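Local coordinates for protein pullulanase (Klebsiella oxytoca, PDB 2YOC) that hydrolyses alpha-1,6-glucosidic linkages in pullulan and related alpha-glucans, and is a membrane-binding enzyme exported by a type 2 secretion system, at residues B[1030-1038]-B[1047-1055]. Numbering follows the deposited sequence.
Sequences NSLANGVQI and PAWSVAVLE
The ring of P1047 presents its CG-CD edge to one face of the peptide joining G1035 to V1036: CG sits almost directly over the carbonyl carbon, 3.4 Å from G1035 C, and CD lies over the same face. The ring is tilted steeply to that peptide, so the two do not stack flat. V1036 meets the same ring corner, its side chain crossing the proline at about a right angle, with V1036 CG2 3.6 Å from P1047 CD. V1036 CG1 stands anti to the valine's own backbone N (chi1 160°), which sends the two branches to different partners: V1036 CG2 reaches on to A1052 CB at 4.0 Å, while CG1 comes loosely up to L1054 CD1.

At the other end, V1051 N donates to L1032 O (3.2 Å). The bond is fairly straight at the hydrogen, 153°, but the donor stands above the carbonyl plane, 58° out of it. R845 NH1 binds that same oxygen, which therefore has two donors. Alongside, L1032 and V1051 point the same way, and L1032 CB packs on V1051 CG1 at 3.5 Å. The 1030-1038 chain bends through two overlapping turns that carry both ends of the contact, type I from S1031 to N1034 and type II from A1033 to V1036, with G1035 at the third position of the latter. An ST turn, A1033 N to S1031 OG at 3.0 Å, braces the first.

The contact lays this turning loop against strand 1050-1057 of the C-terminal domain's antiparallel sheet. Strand 1050-1057 pairs antiparallel with strand 994-1002, and a G1 bulge, where W1049 and S1050 both face N1002, lies at its start. Helix 840-855 packs on L1032 and W1049, while L1020 touches A1033 and L1054, and L1046 of strand 1044-1046 touches V1036 and A1052.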
loop_
_atom_site.group_PDB
_atom_site.type_symbol
_atom_site.label_atom_id
_atom_site.label_comp_id
_atom_site.label_asym_id
_atom_site.label_seq_id
_atom_site.Cartn_x
_atom_site.Cartn_y
_atom_site.Cartn_z
ATOM N N ASN B 1030 -14.627 33.876 26.987
ATOM C CA ASN B 1030 -14.688 32.535 27.574
ATOM C C ASN B 1030 -14.948 31.444 26.514
ATOM O O ASN B 1030 -15.049 30.259 26.851
ATOM C CB ASN B 1030 -15.738 32.519 28.692
ATOM C CG ASN B 1030 -15.433 33.538 29.765
ATOM O OD1 ASN B 1030 -15.528 34.755 29.546
ATOM N ND2 ASN B 1030 -14.998 33.065 30.925
ATOM N N SER B 1031 -15.049 31.856 25.235
ATOM C CA SER B 1031 -15.242 30.947 24.116
ATOM C C SER B 1031 -13.944 30.301 23.720
ATOM O O SER B 1031 -12.856 30.863 23.886
ATOM C CB SER B 1031 -15.829 31.663 22.907
ATOM O OG SER B 1031 -16.079 30.755 21.851
ATOM N N LEU B 1032 -14.079 29.122 23.154
ATOM C CA LEU B 1032 -12.984 28.339 22.632
ATOM C C LEU B 1032 -12.597 28.941 21.303
ATOM O O LEU B 1032 -11.520 28.654 20.789
ATOM C CB LEU B 1032 -13.453 26.898 22.428
ATOM C CG LEU B 1032 -13.646 26.085 23.672
ATOM C CD1 LEU B 1032 -14.810 25.170 23.535
ATOM C CD2 LEU B 1032 -12.418 25.332 24.003
ATOM N N ALA B 1033 -13.493 29.756 20.741
ATOM C CA ALA B 1033 -13.286 30.453 19.479
ATOM C C ALA B 1033 -12.793 31.878 19.729
ATOM O O ALA B 1033 -12.578 32.612 18.762
ATOM C CB ALA B 1033 -14.573 30.475 18.665
ATOM N N ASN B 1034 -12.611 32.278 21.020
ATOM C CA ASN B 1034 -12.161 33.623 21.378
ATOM C C ASN B 1034 -10.926 34.031 20.565
ATOM O O ASN B 1034 -9.858 33.408 20.690
ATOM C CB ASN B 1034 -11.911 33.749 22.878
ATOM C CG ASN B 1034 -11.246 35.055 23.267
ATOM O OD1 ASN B 1034 -11.808 36.154 23.113
ATOM N ND2 ASN B 1034 -10.002 34.960 23.716
ATOM N N GLY B 1035 -11.128 35.010 19.680
ATOM C CA GLY B 1035 -10.082 35.512 18.795
ATOM C C GLY B 1035 -10.155 35.058 17.352
ATOM O O GLY B 1035 -9.332 35.489 16.540
ATOM N N VAL B 1036 -11.108 34.154 17.027
ATOM C CA VAL B 1036 -11.341 33.645 15.667
ATOM C C VAL B 1036 -11.757 34.809 14.763
ATOM O O VAL B 1036 -12.706 35.535 15.074
ATOM C CB VAL B 1036 -12.343 32.451 15.629
ATOM C CG1 VAL B 1036 -12.962 32.252 14.245
ATOM C CG2 VAL B 1036 -11.674 31.170 16.100
ATOM N N GLN B 1037 -11.012 35.003 13.670
ATOM C CA GLN B 1037 -11.273 36.089 12.736
ATOM C C GLN B 1037 -11.893 35.566 11.467
ATOM O O GLN B 1037 -11.381 34.609 10.873
ATOM C CB GLN B 1037 -9.981 36.871 12.378
ATOM C CG GLN B 1037 -8.983 37.092 13.516
ATOM C CD GLN B 1037 -9.337 38.264 14.405
ATOM O OE1 GLN B 1037 -10.441 38.353 14.979
ATOM N NE2 GLN B 1037 -8.383 39.173 14.573
ATOM N N ILE B 1038 -12.992 36.196 11.040
ATOM C CA ILE B 1038 -13.595 35.848 9.763
ATOM C C ILE B 1038 -13.564 37.106 8.925
ATOM O O ILE B 1038 -14.314 38.043 9.200
ATOM C CB ILE B 1038 -14.987 35.116 9.764
ATOM C CG1 ILE B 1038 -15.327 34.416 11.110
ATOM C CG2 ILE B 1038 -15.053 34.108 8.622
ATOM C CD1 ILE B 1038 -16.777 34.555 11.540
ATOM N N PRO B 1047 -6.955 31.248 16.241
ATOM C CA PRO B 1047 -5.941 31.296 17.312
ATOM C C PRO B 1047 -5.462 29.899 17.745
ATOM O O PRO B 1047 -6.087 28.893 17.399
ATOM C CB PRO B 1047 -6.691 31.978 18.465
ATOM C CG PRO B 1047 -7.774 32.728 17.819
ATOM C CD PRO B 1047 -8.211 31.871 16.687
ATOM N N ALA B 1048 -4.340 29.838 18.480
ATOM C CA ALA B 1048 -3.783 28.589 19.006
ATOM C C ALA B 1048 -4.734 27.973 20.019
ATOM O O ALA B 1048 -5.401 28.710 20.750
ATOM C CB ALA B 1048 -2.464 28.868 19.676
ATOM N N TRP B 1049 -4.786 26.618 20.055
ATOM C CA TRP B 1049 -5.613 25.783 20.940
ATOM C C TRP B 1049 -7.054 26.263 20.944
ATOM O O TRP B 1049 -7.619 26.623 21.976
ATOM C CB TRP B 1049 -4.995 25.666 22.334
ATOM C CG TRP B 1049 -3.543 25.314 22.261
ATOM C CD1 TRP B 1049 -2.491 26.169 22.377
ATOM C CD2 TRP B 1049 -2.991 24.049 21.881
ATOM N NE1 TRP B 1049 -1.312 25.499 22.161
ATOM C CE2 TRP B 1049 -1.590 24.195 21.854
ATOM C CE3 TRP B 1049 -3.544 22.796 21.600
ATOM C CZ2 TRP B 1049 -0.732 23.133 21.560
ATOM C CZ3 TRP B 1049 -2.692 21.736 21.340
ATOM C CH2 TRP B 1049 -1.301 21.914 21.309
ATOM N N SER B 1050 -7.636 26.304 19.755
ATOM C CA SER B 1050 -8.976 26.808 19.602
ATOM C C SER B 1050 -9.840 25.903 18.754
ATOM O O SER B 1050 -9.339 25.148 17.903
ATOM C CB SER B 1050 -8.937 28.216 19.014
ATOM O OG SER B 1050 -8.369 28.234 17.714
ATOM N N VAL B 1051 -11.152 26.000 19.005
ATOM C CA VAL B 1051 -12.205 25.290 18.296
ATOM C C VAL B 1051 -13.314 26.272 17.819
ATOM O O VAL B 1051 -13.836 27.058 18.609
ATOM C CB VAL B 1051 -12.696 23.973 18.990
ATOM C CG1 VAL B 1051 -12.707 24.074 20.508
ATOM C CG2 VAL B 1051 -14.052 23.511 18.464
ATOM N N ALA B 1052 -13.607 26.251 16.507
ATOM C CA ALA B 1052 -14.605 27.115 15.882
ATOM C C ALA B 1052 -15.633 26.350 15.084
ATOM O O ALA B 1052 -15.292 25.427 14.344
ATOM C CB ALA B 1052 -13.930 28.126 14.979
ATOM N N VAL B 1053 -16.886 26.750 15.214
ATOM C CA VAL B 1053 -17.971 26.175 14.432
ATOM C C VAL B 1053 -18.373 27.285 13.474
ATOM O O VAL B 1053 -18.975 28.278 13.893
ATOM C CB VAL B 1053 -19.161 25.641 15.276
ATOM C CG1 VAL B 1053 -20.299 25.194 14.382
ATOM C CG2 VAL B 1053 -18.720 24.495 16.179
ATOM N N LEU B 1054 -17.931 27.176 12.219
ATOM C CA LEU B 1054 -18.256 28.187 11.227
ATOM C C LEU B 1054 -19.476 27.677 10.491
ATOM O O LEU B 1054 -19.490 26.528 10.035
ATOM C CB LEU B 1054 -17.087 28.457 10.254
ATOM C CG LEU B 1054 -15.757 29.068 10.784
ATOM C CD1 LEU B 1054 -15.913 29.754 12.123
ATOM C CD2 LEU B 1054 -14.703 28.024 10.877
ATOM N N GLU B 1055 -20.527 28.494 10.447
ATOM C CA GLU B 1055 -21.766 28.104 9.811
ATOM C C GLU B 1055 -22.062 28.897 8.561
ATOM O O GLU B 1055 -21.794 30.101 8.508
ATOM C CB GLU B 1055 -22.949 28.108 10.795
ATOM C CG GLU B 1055 -22.820 29.041 11.985
ATOM C CD GLU B 1055 -23.988 28.989 12.947
ATOM O OE1 GLU B 1055 -24.393 27.862 13.319
ATOM O OE2 GLU B 1055 -24.491 30.071 13.336
#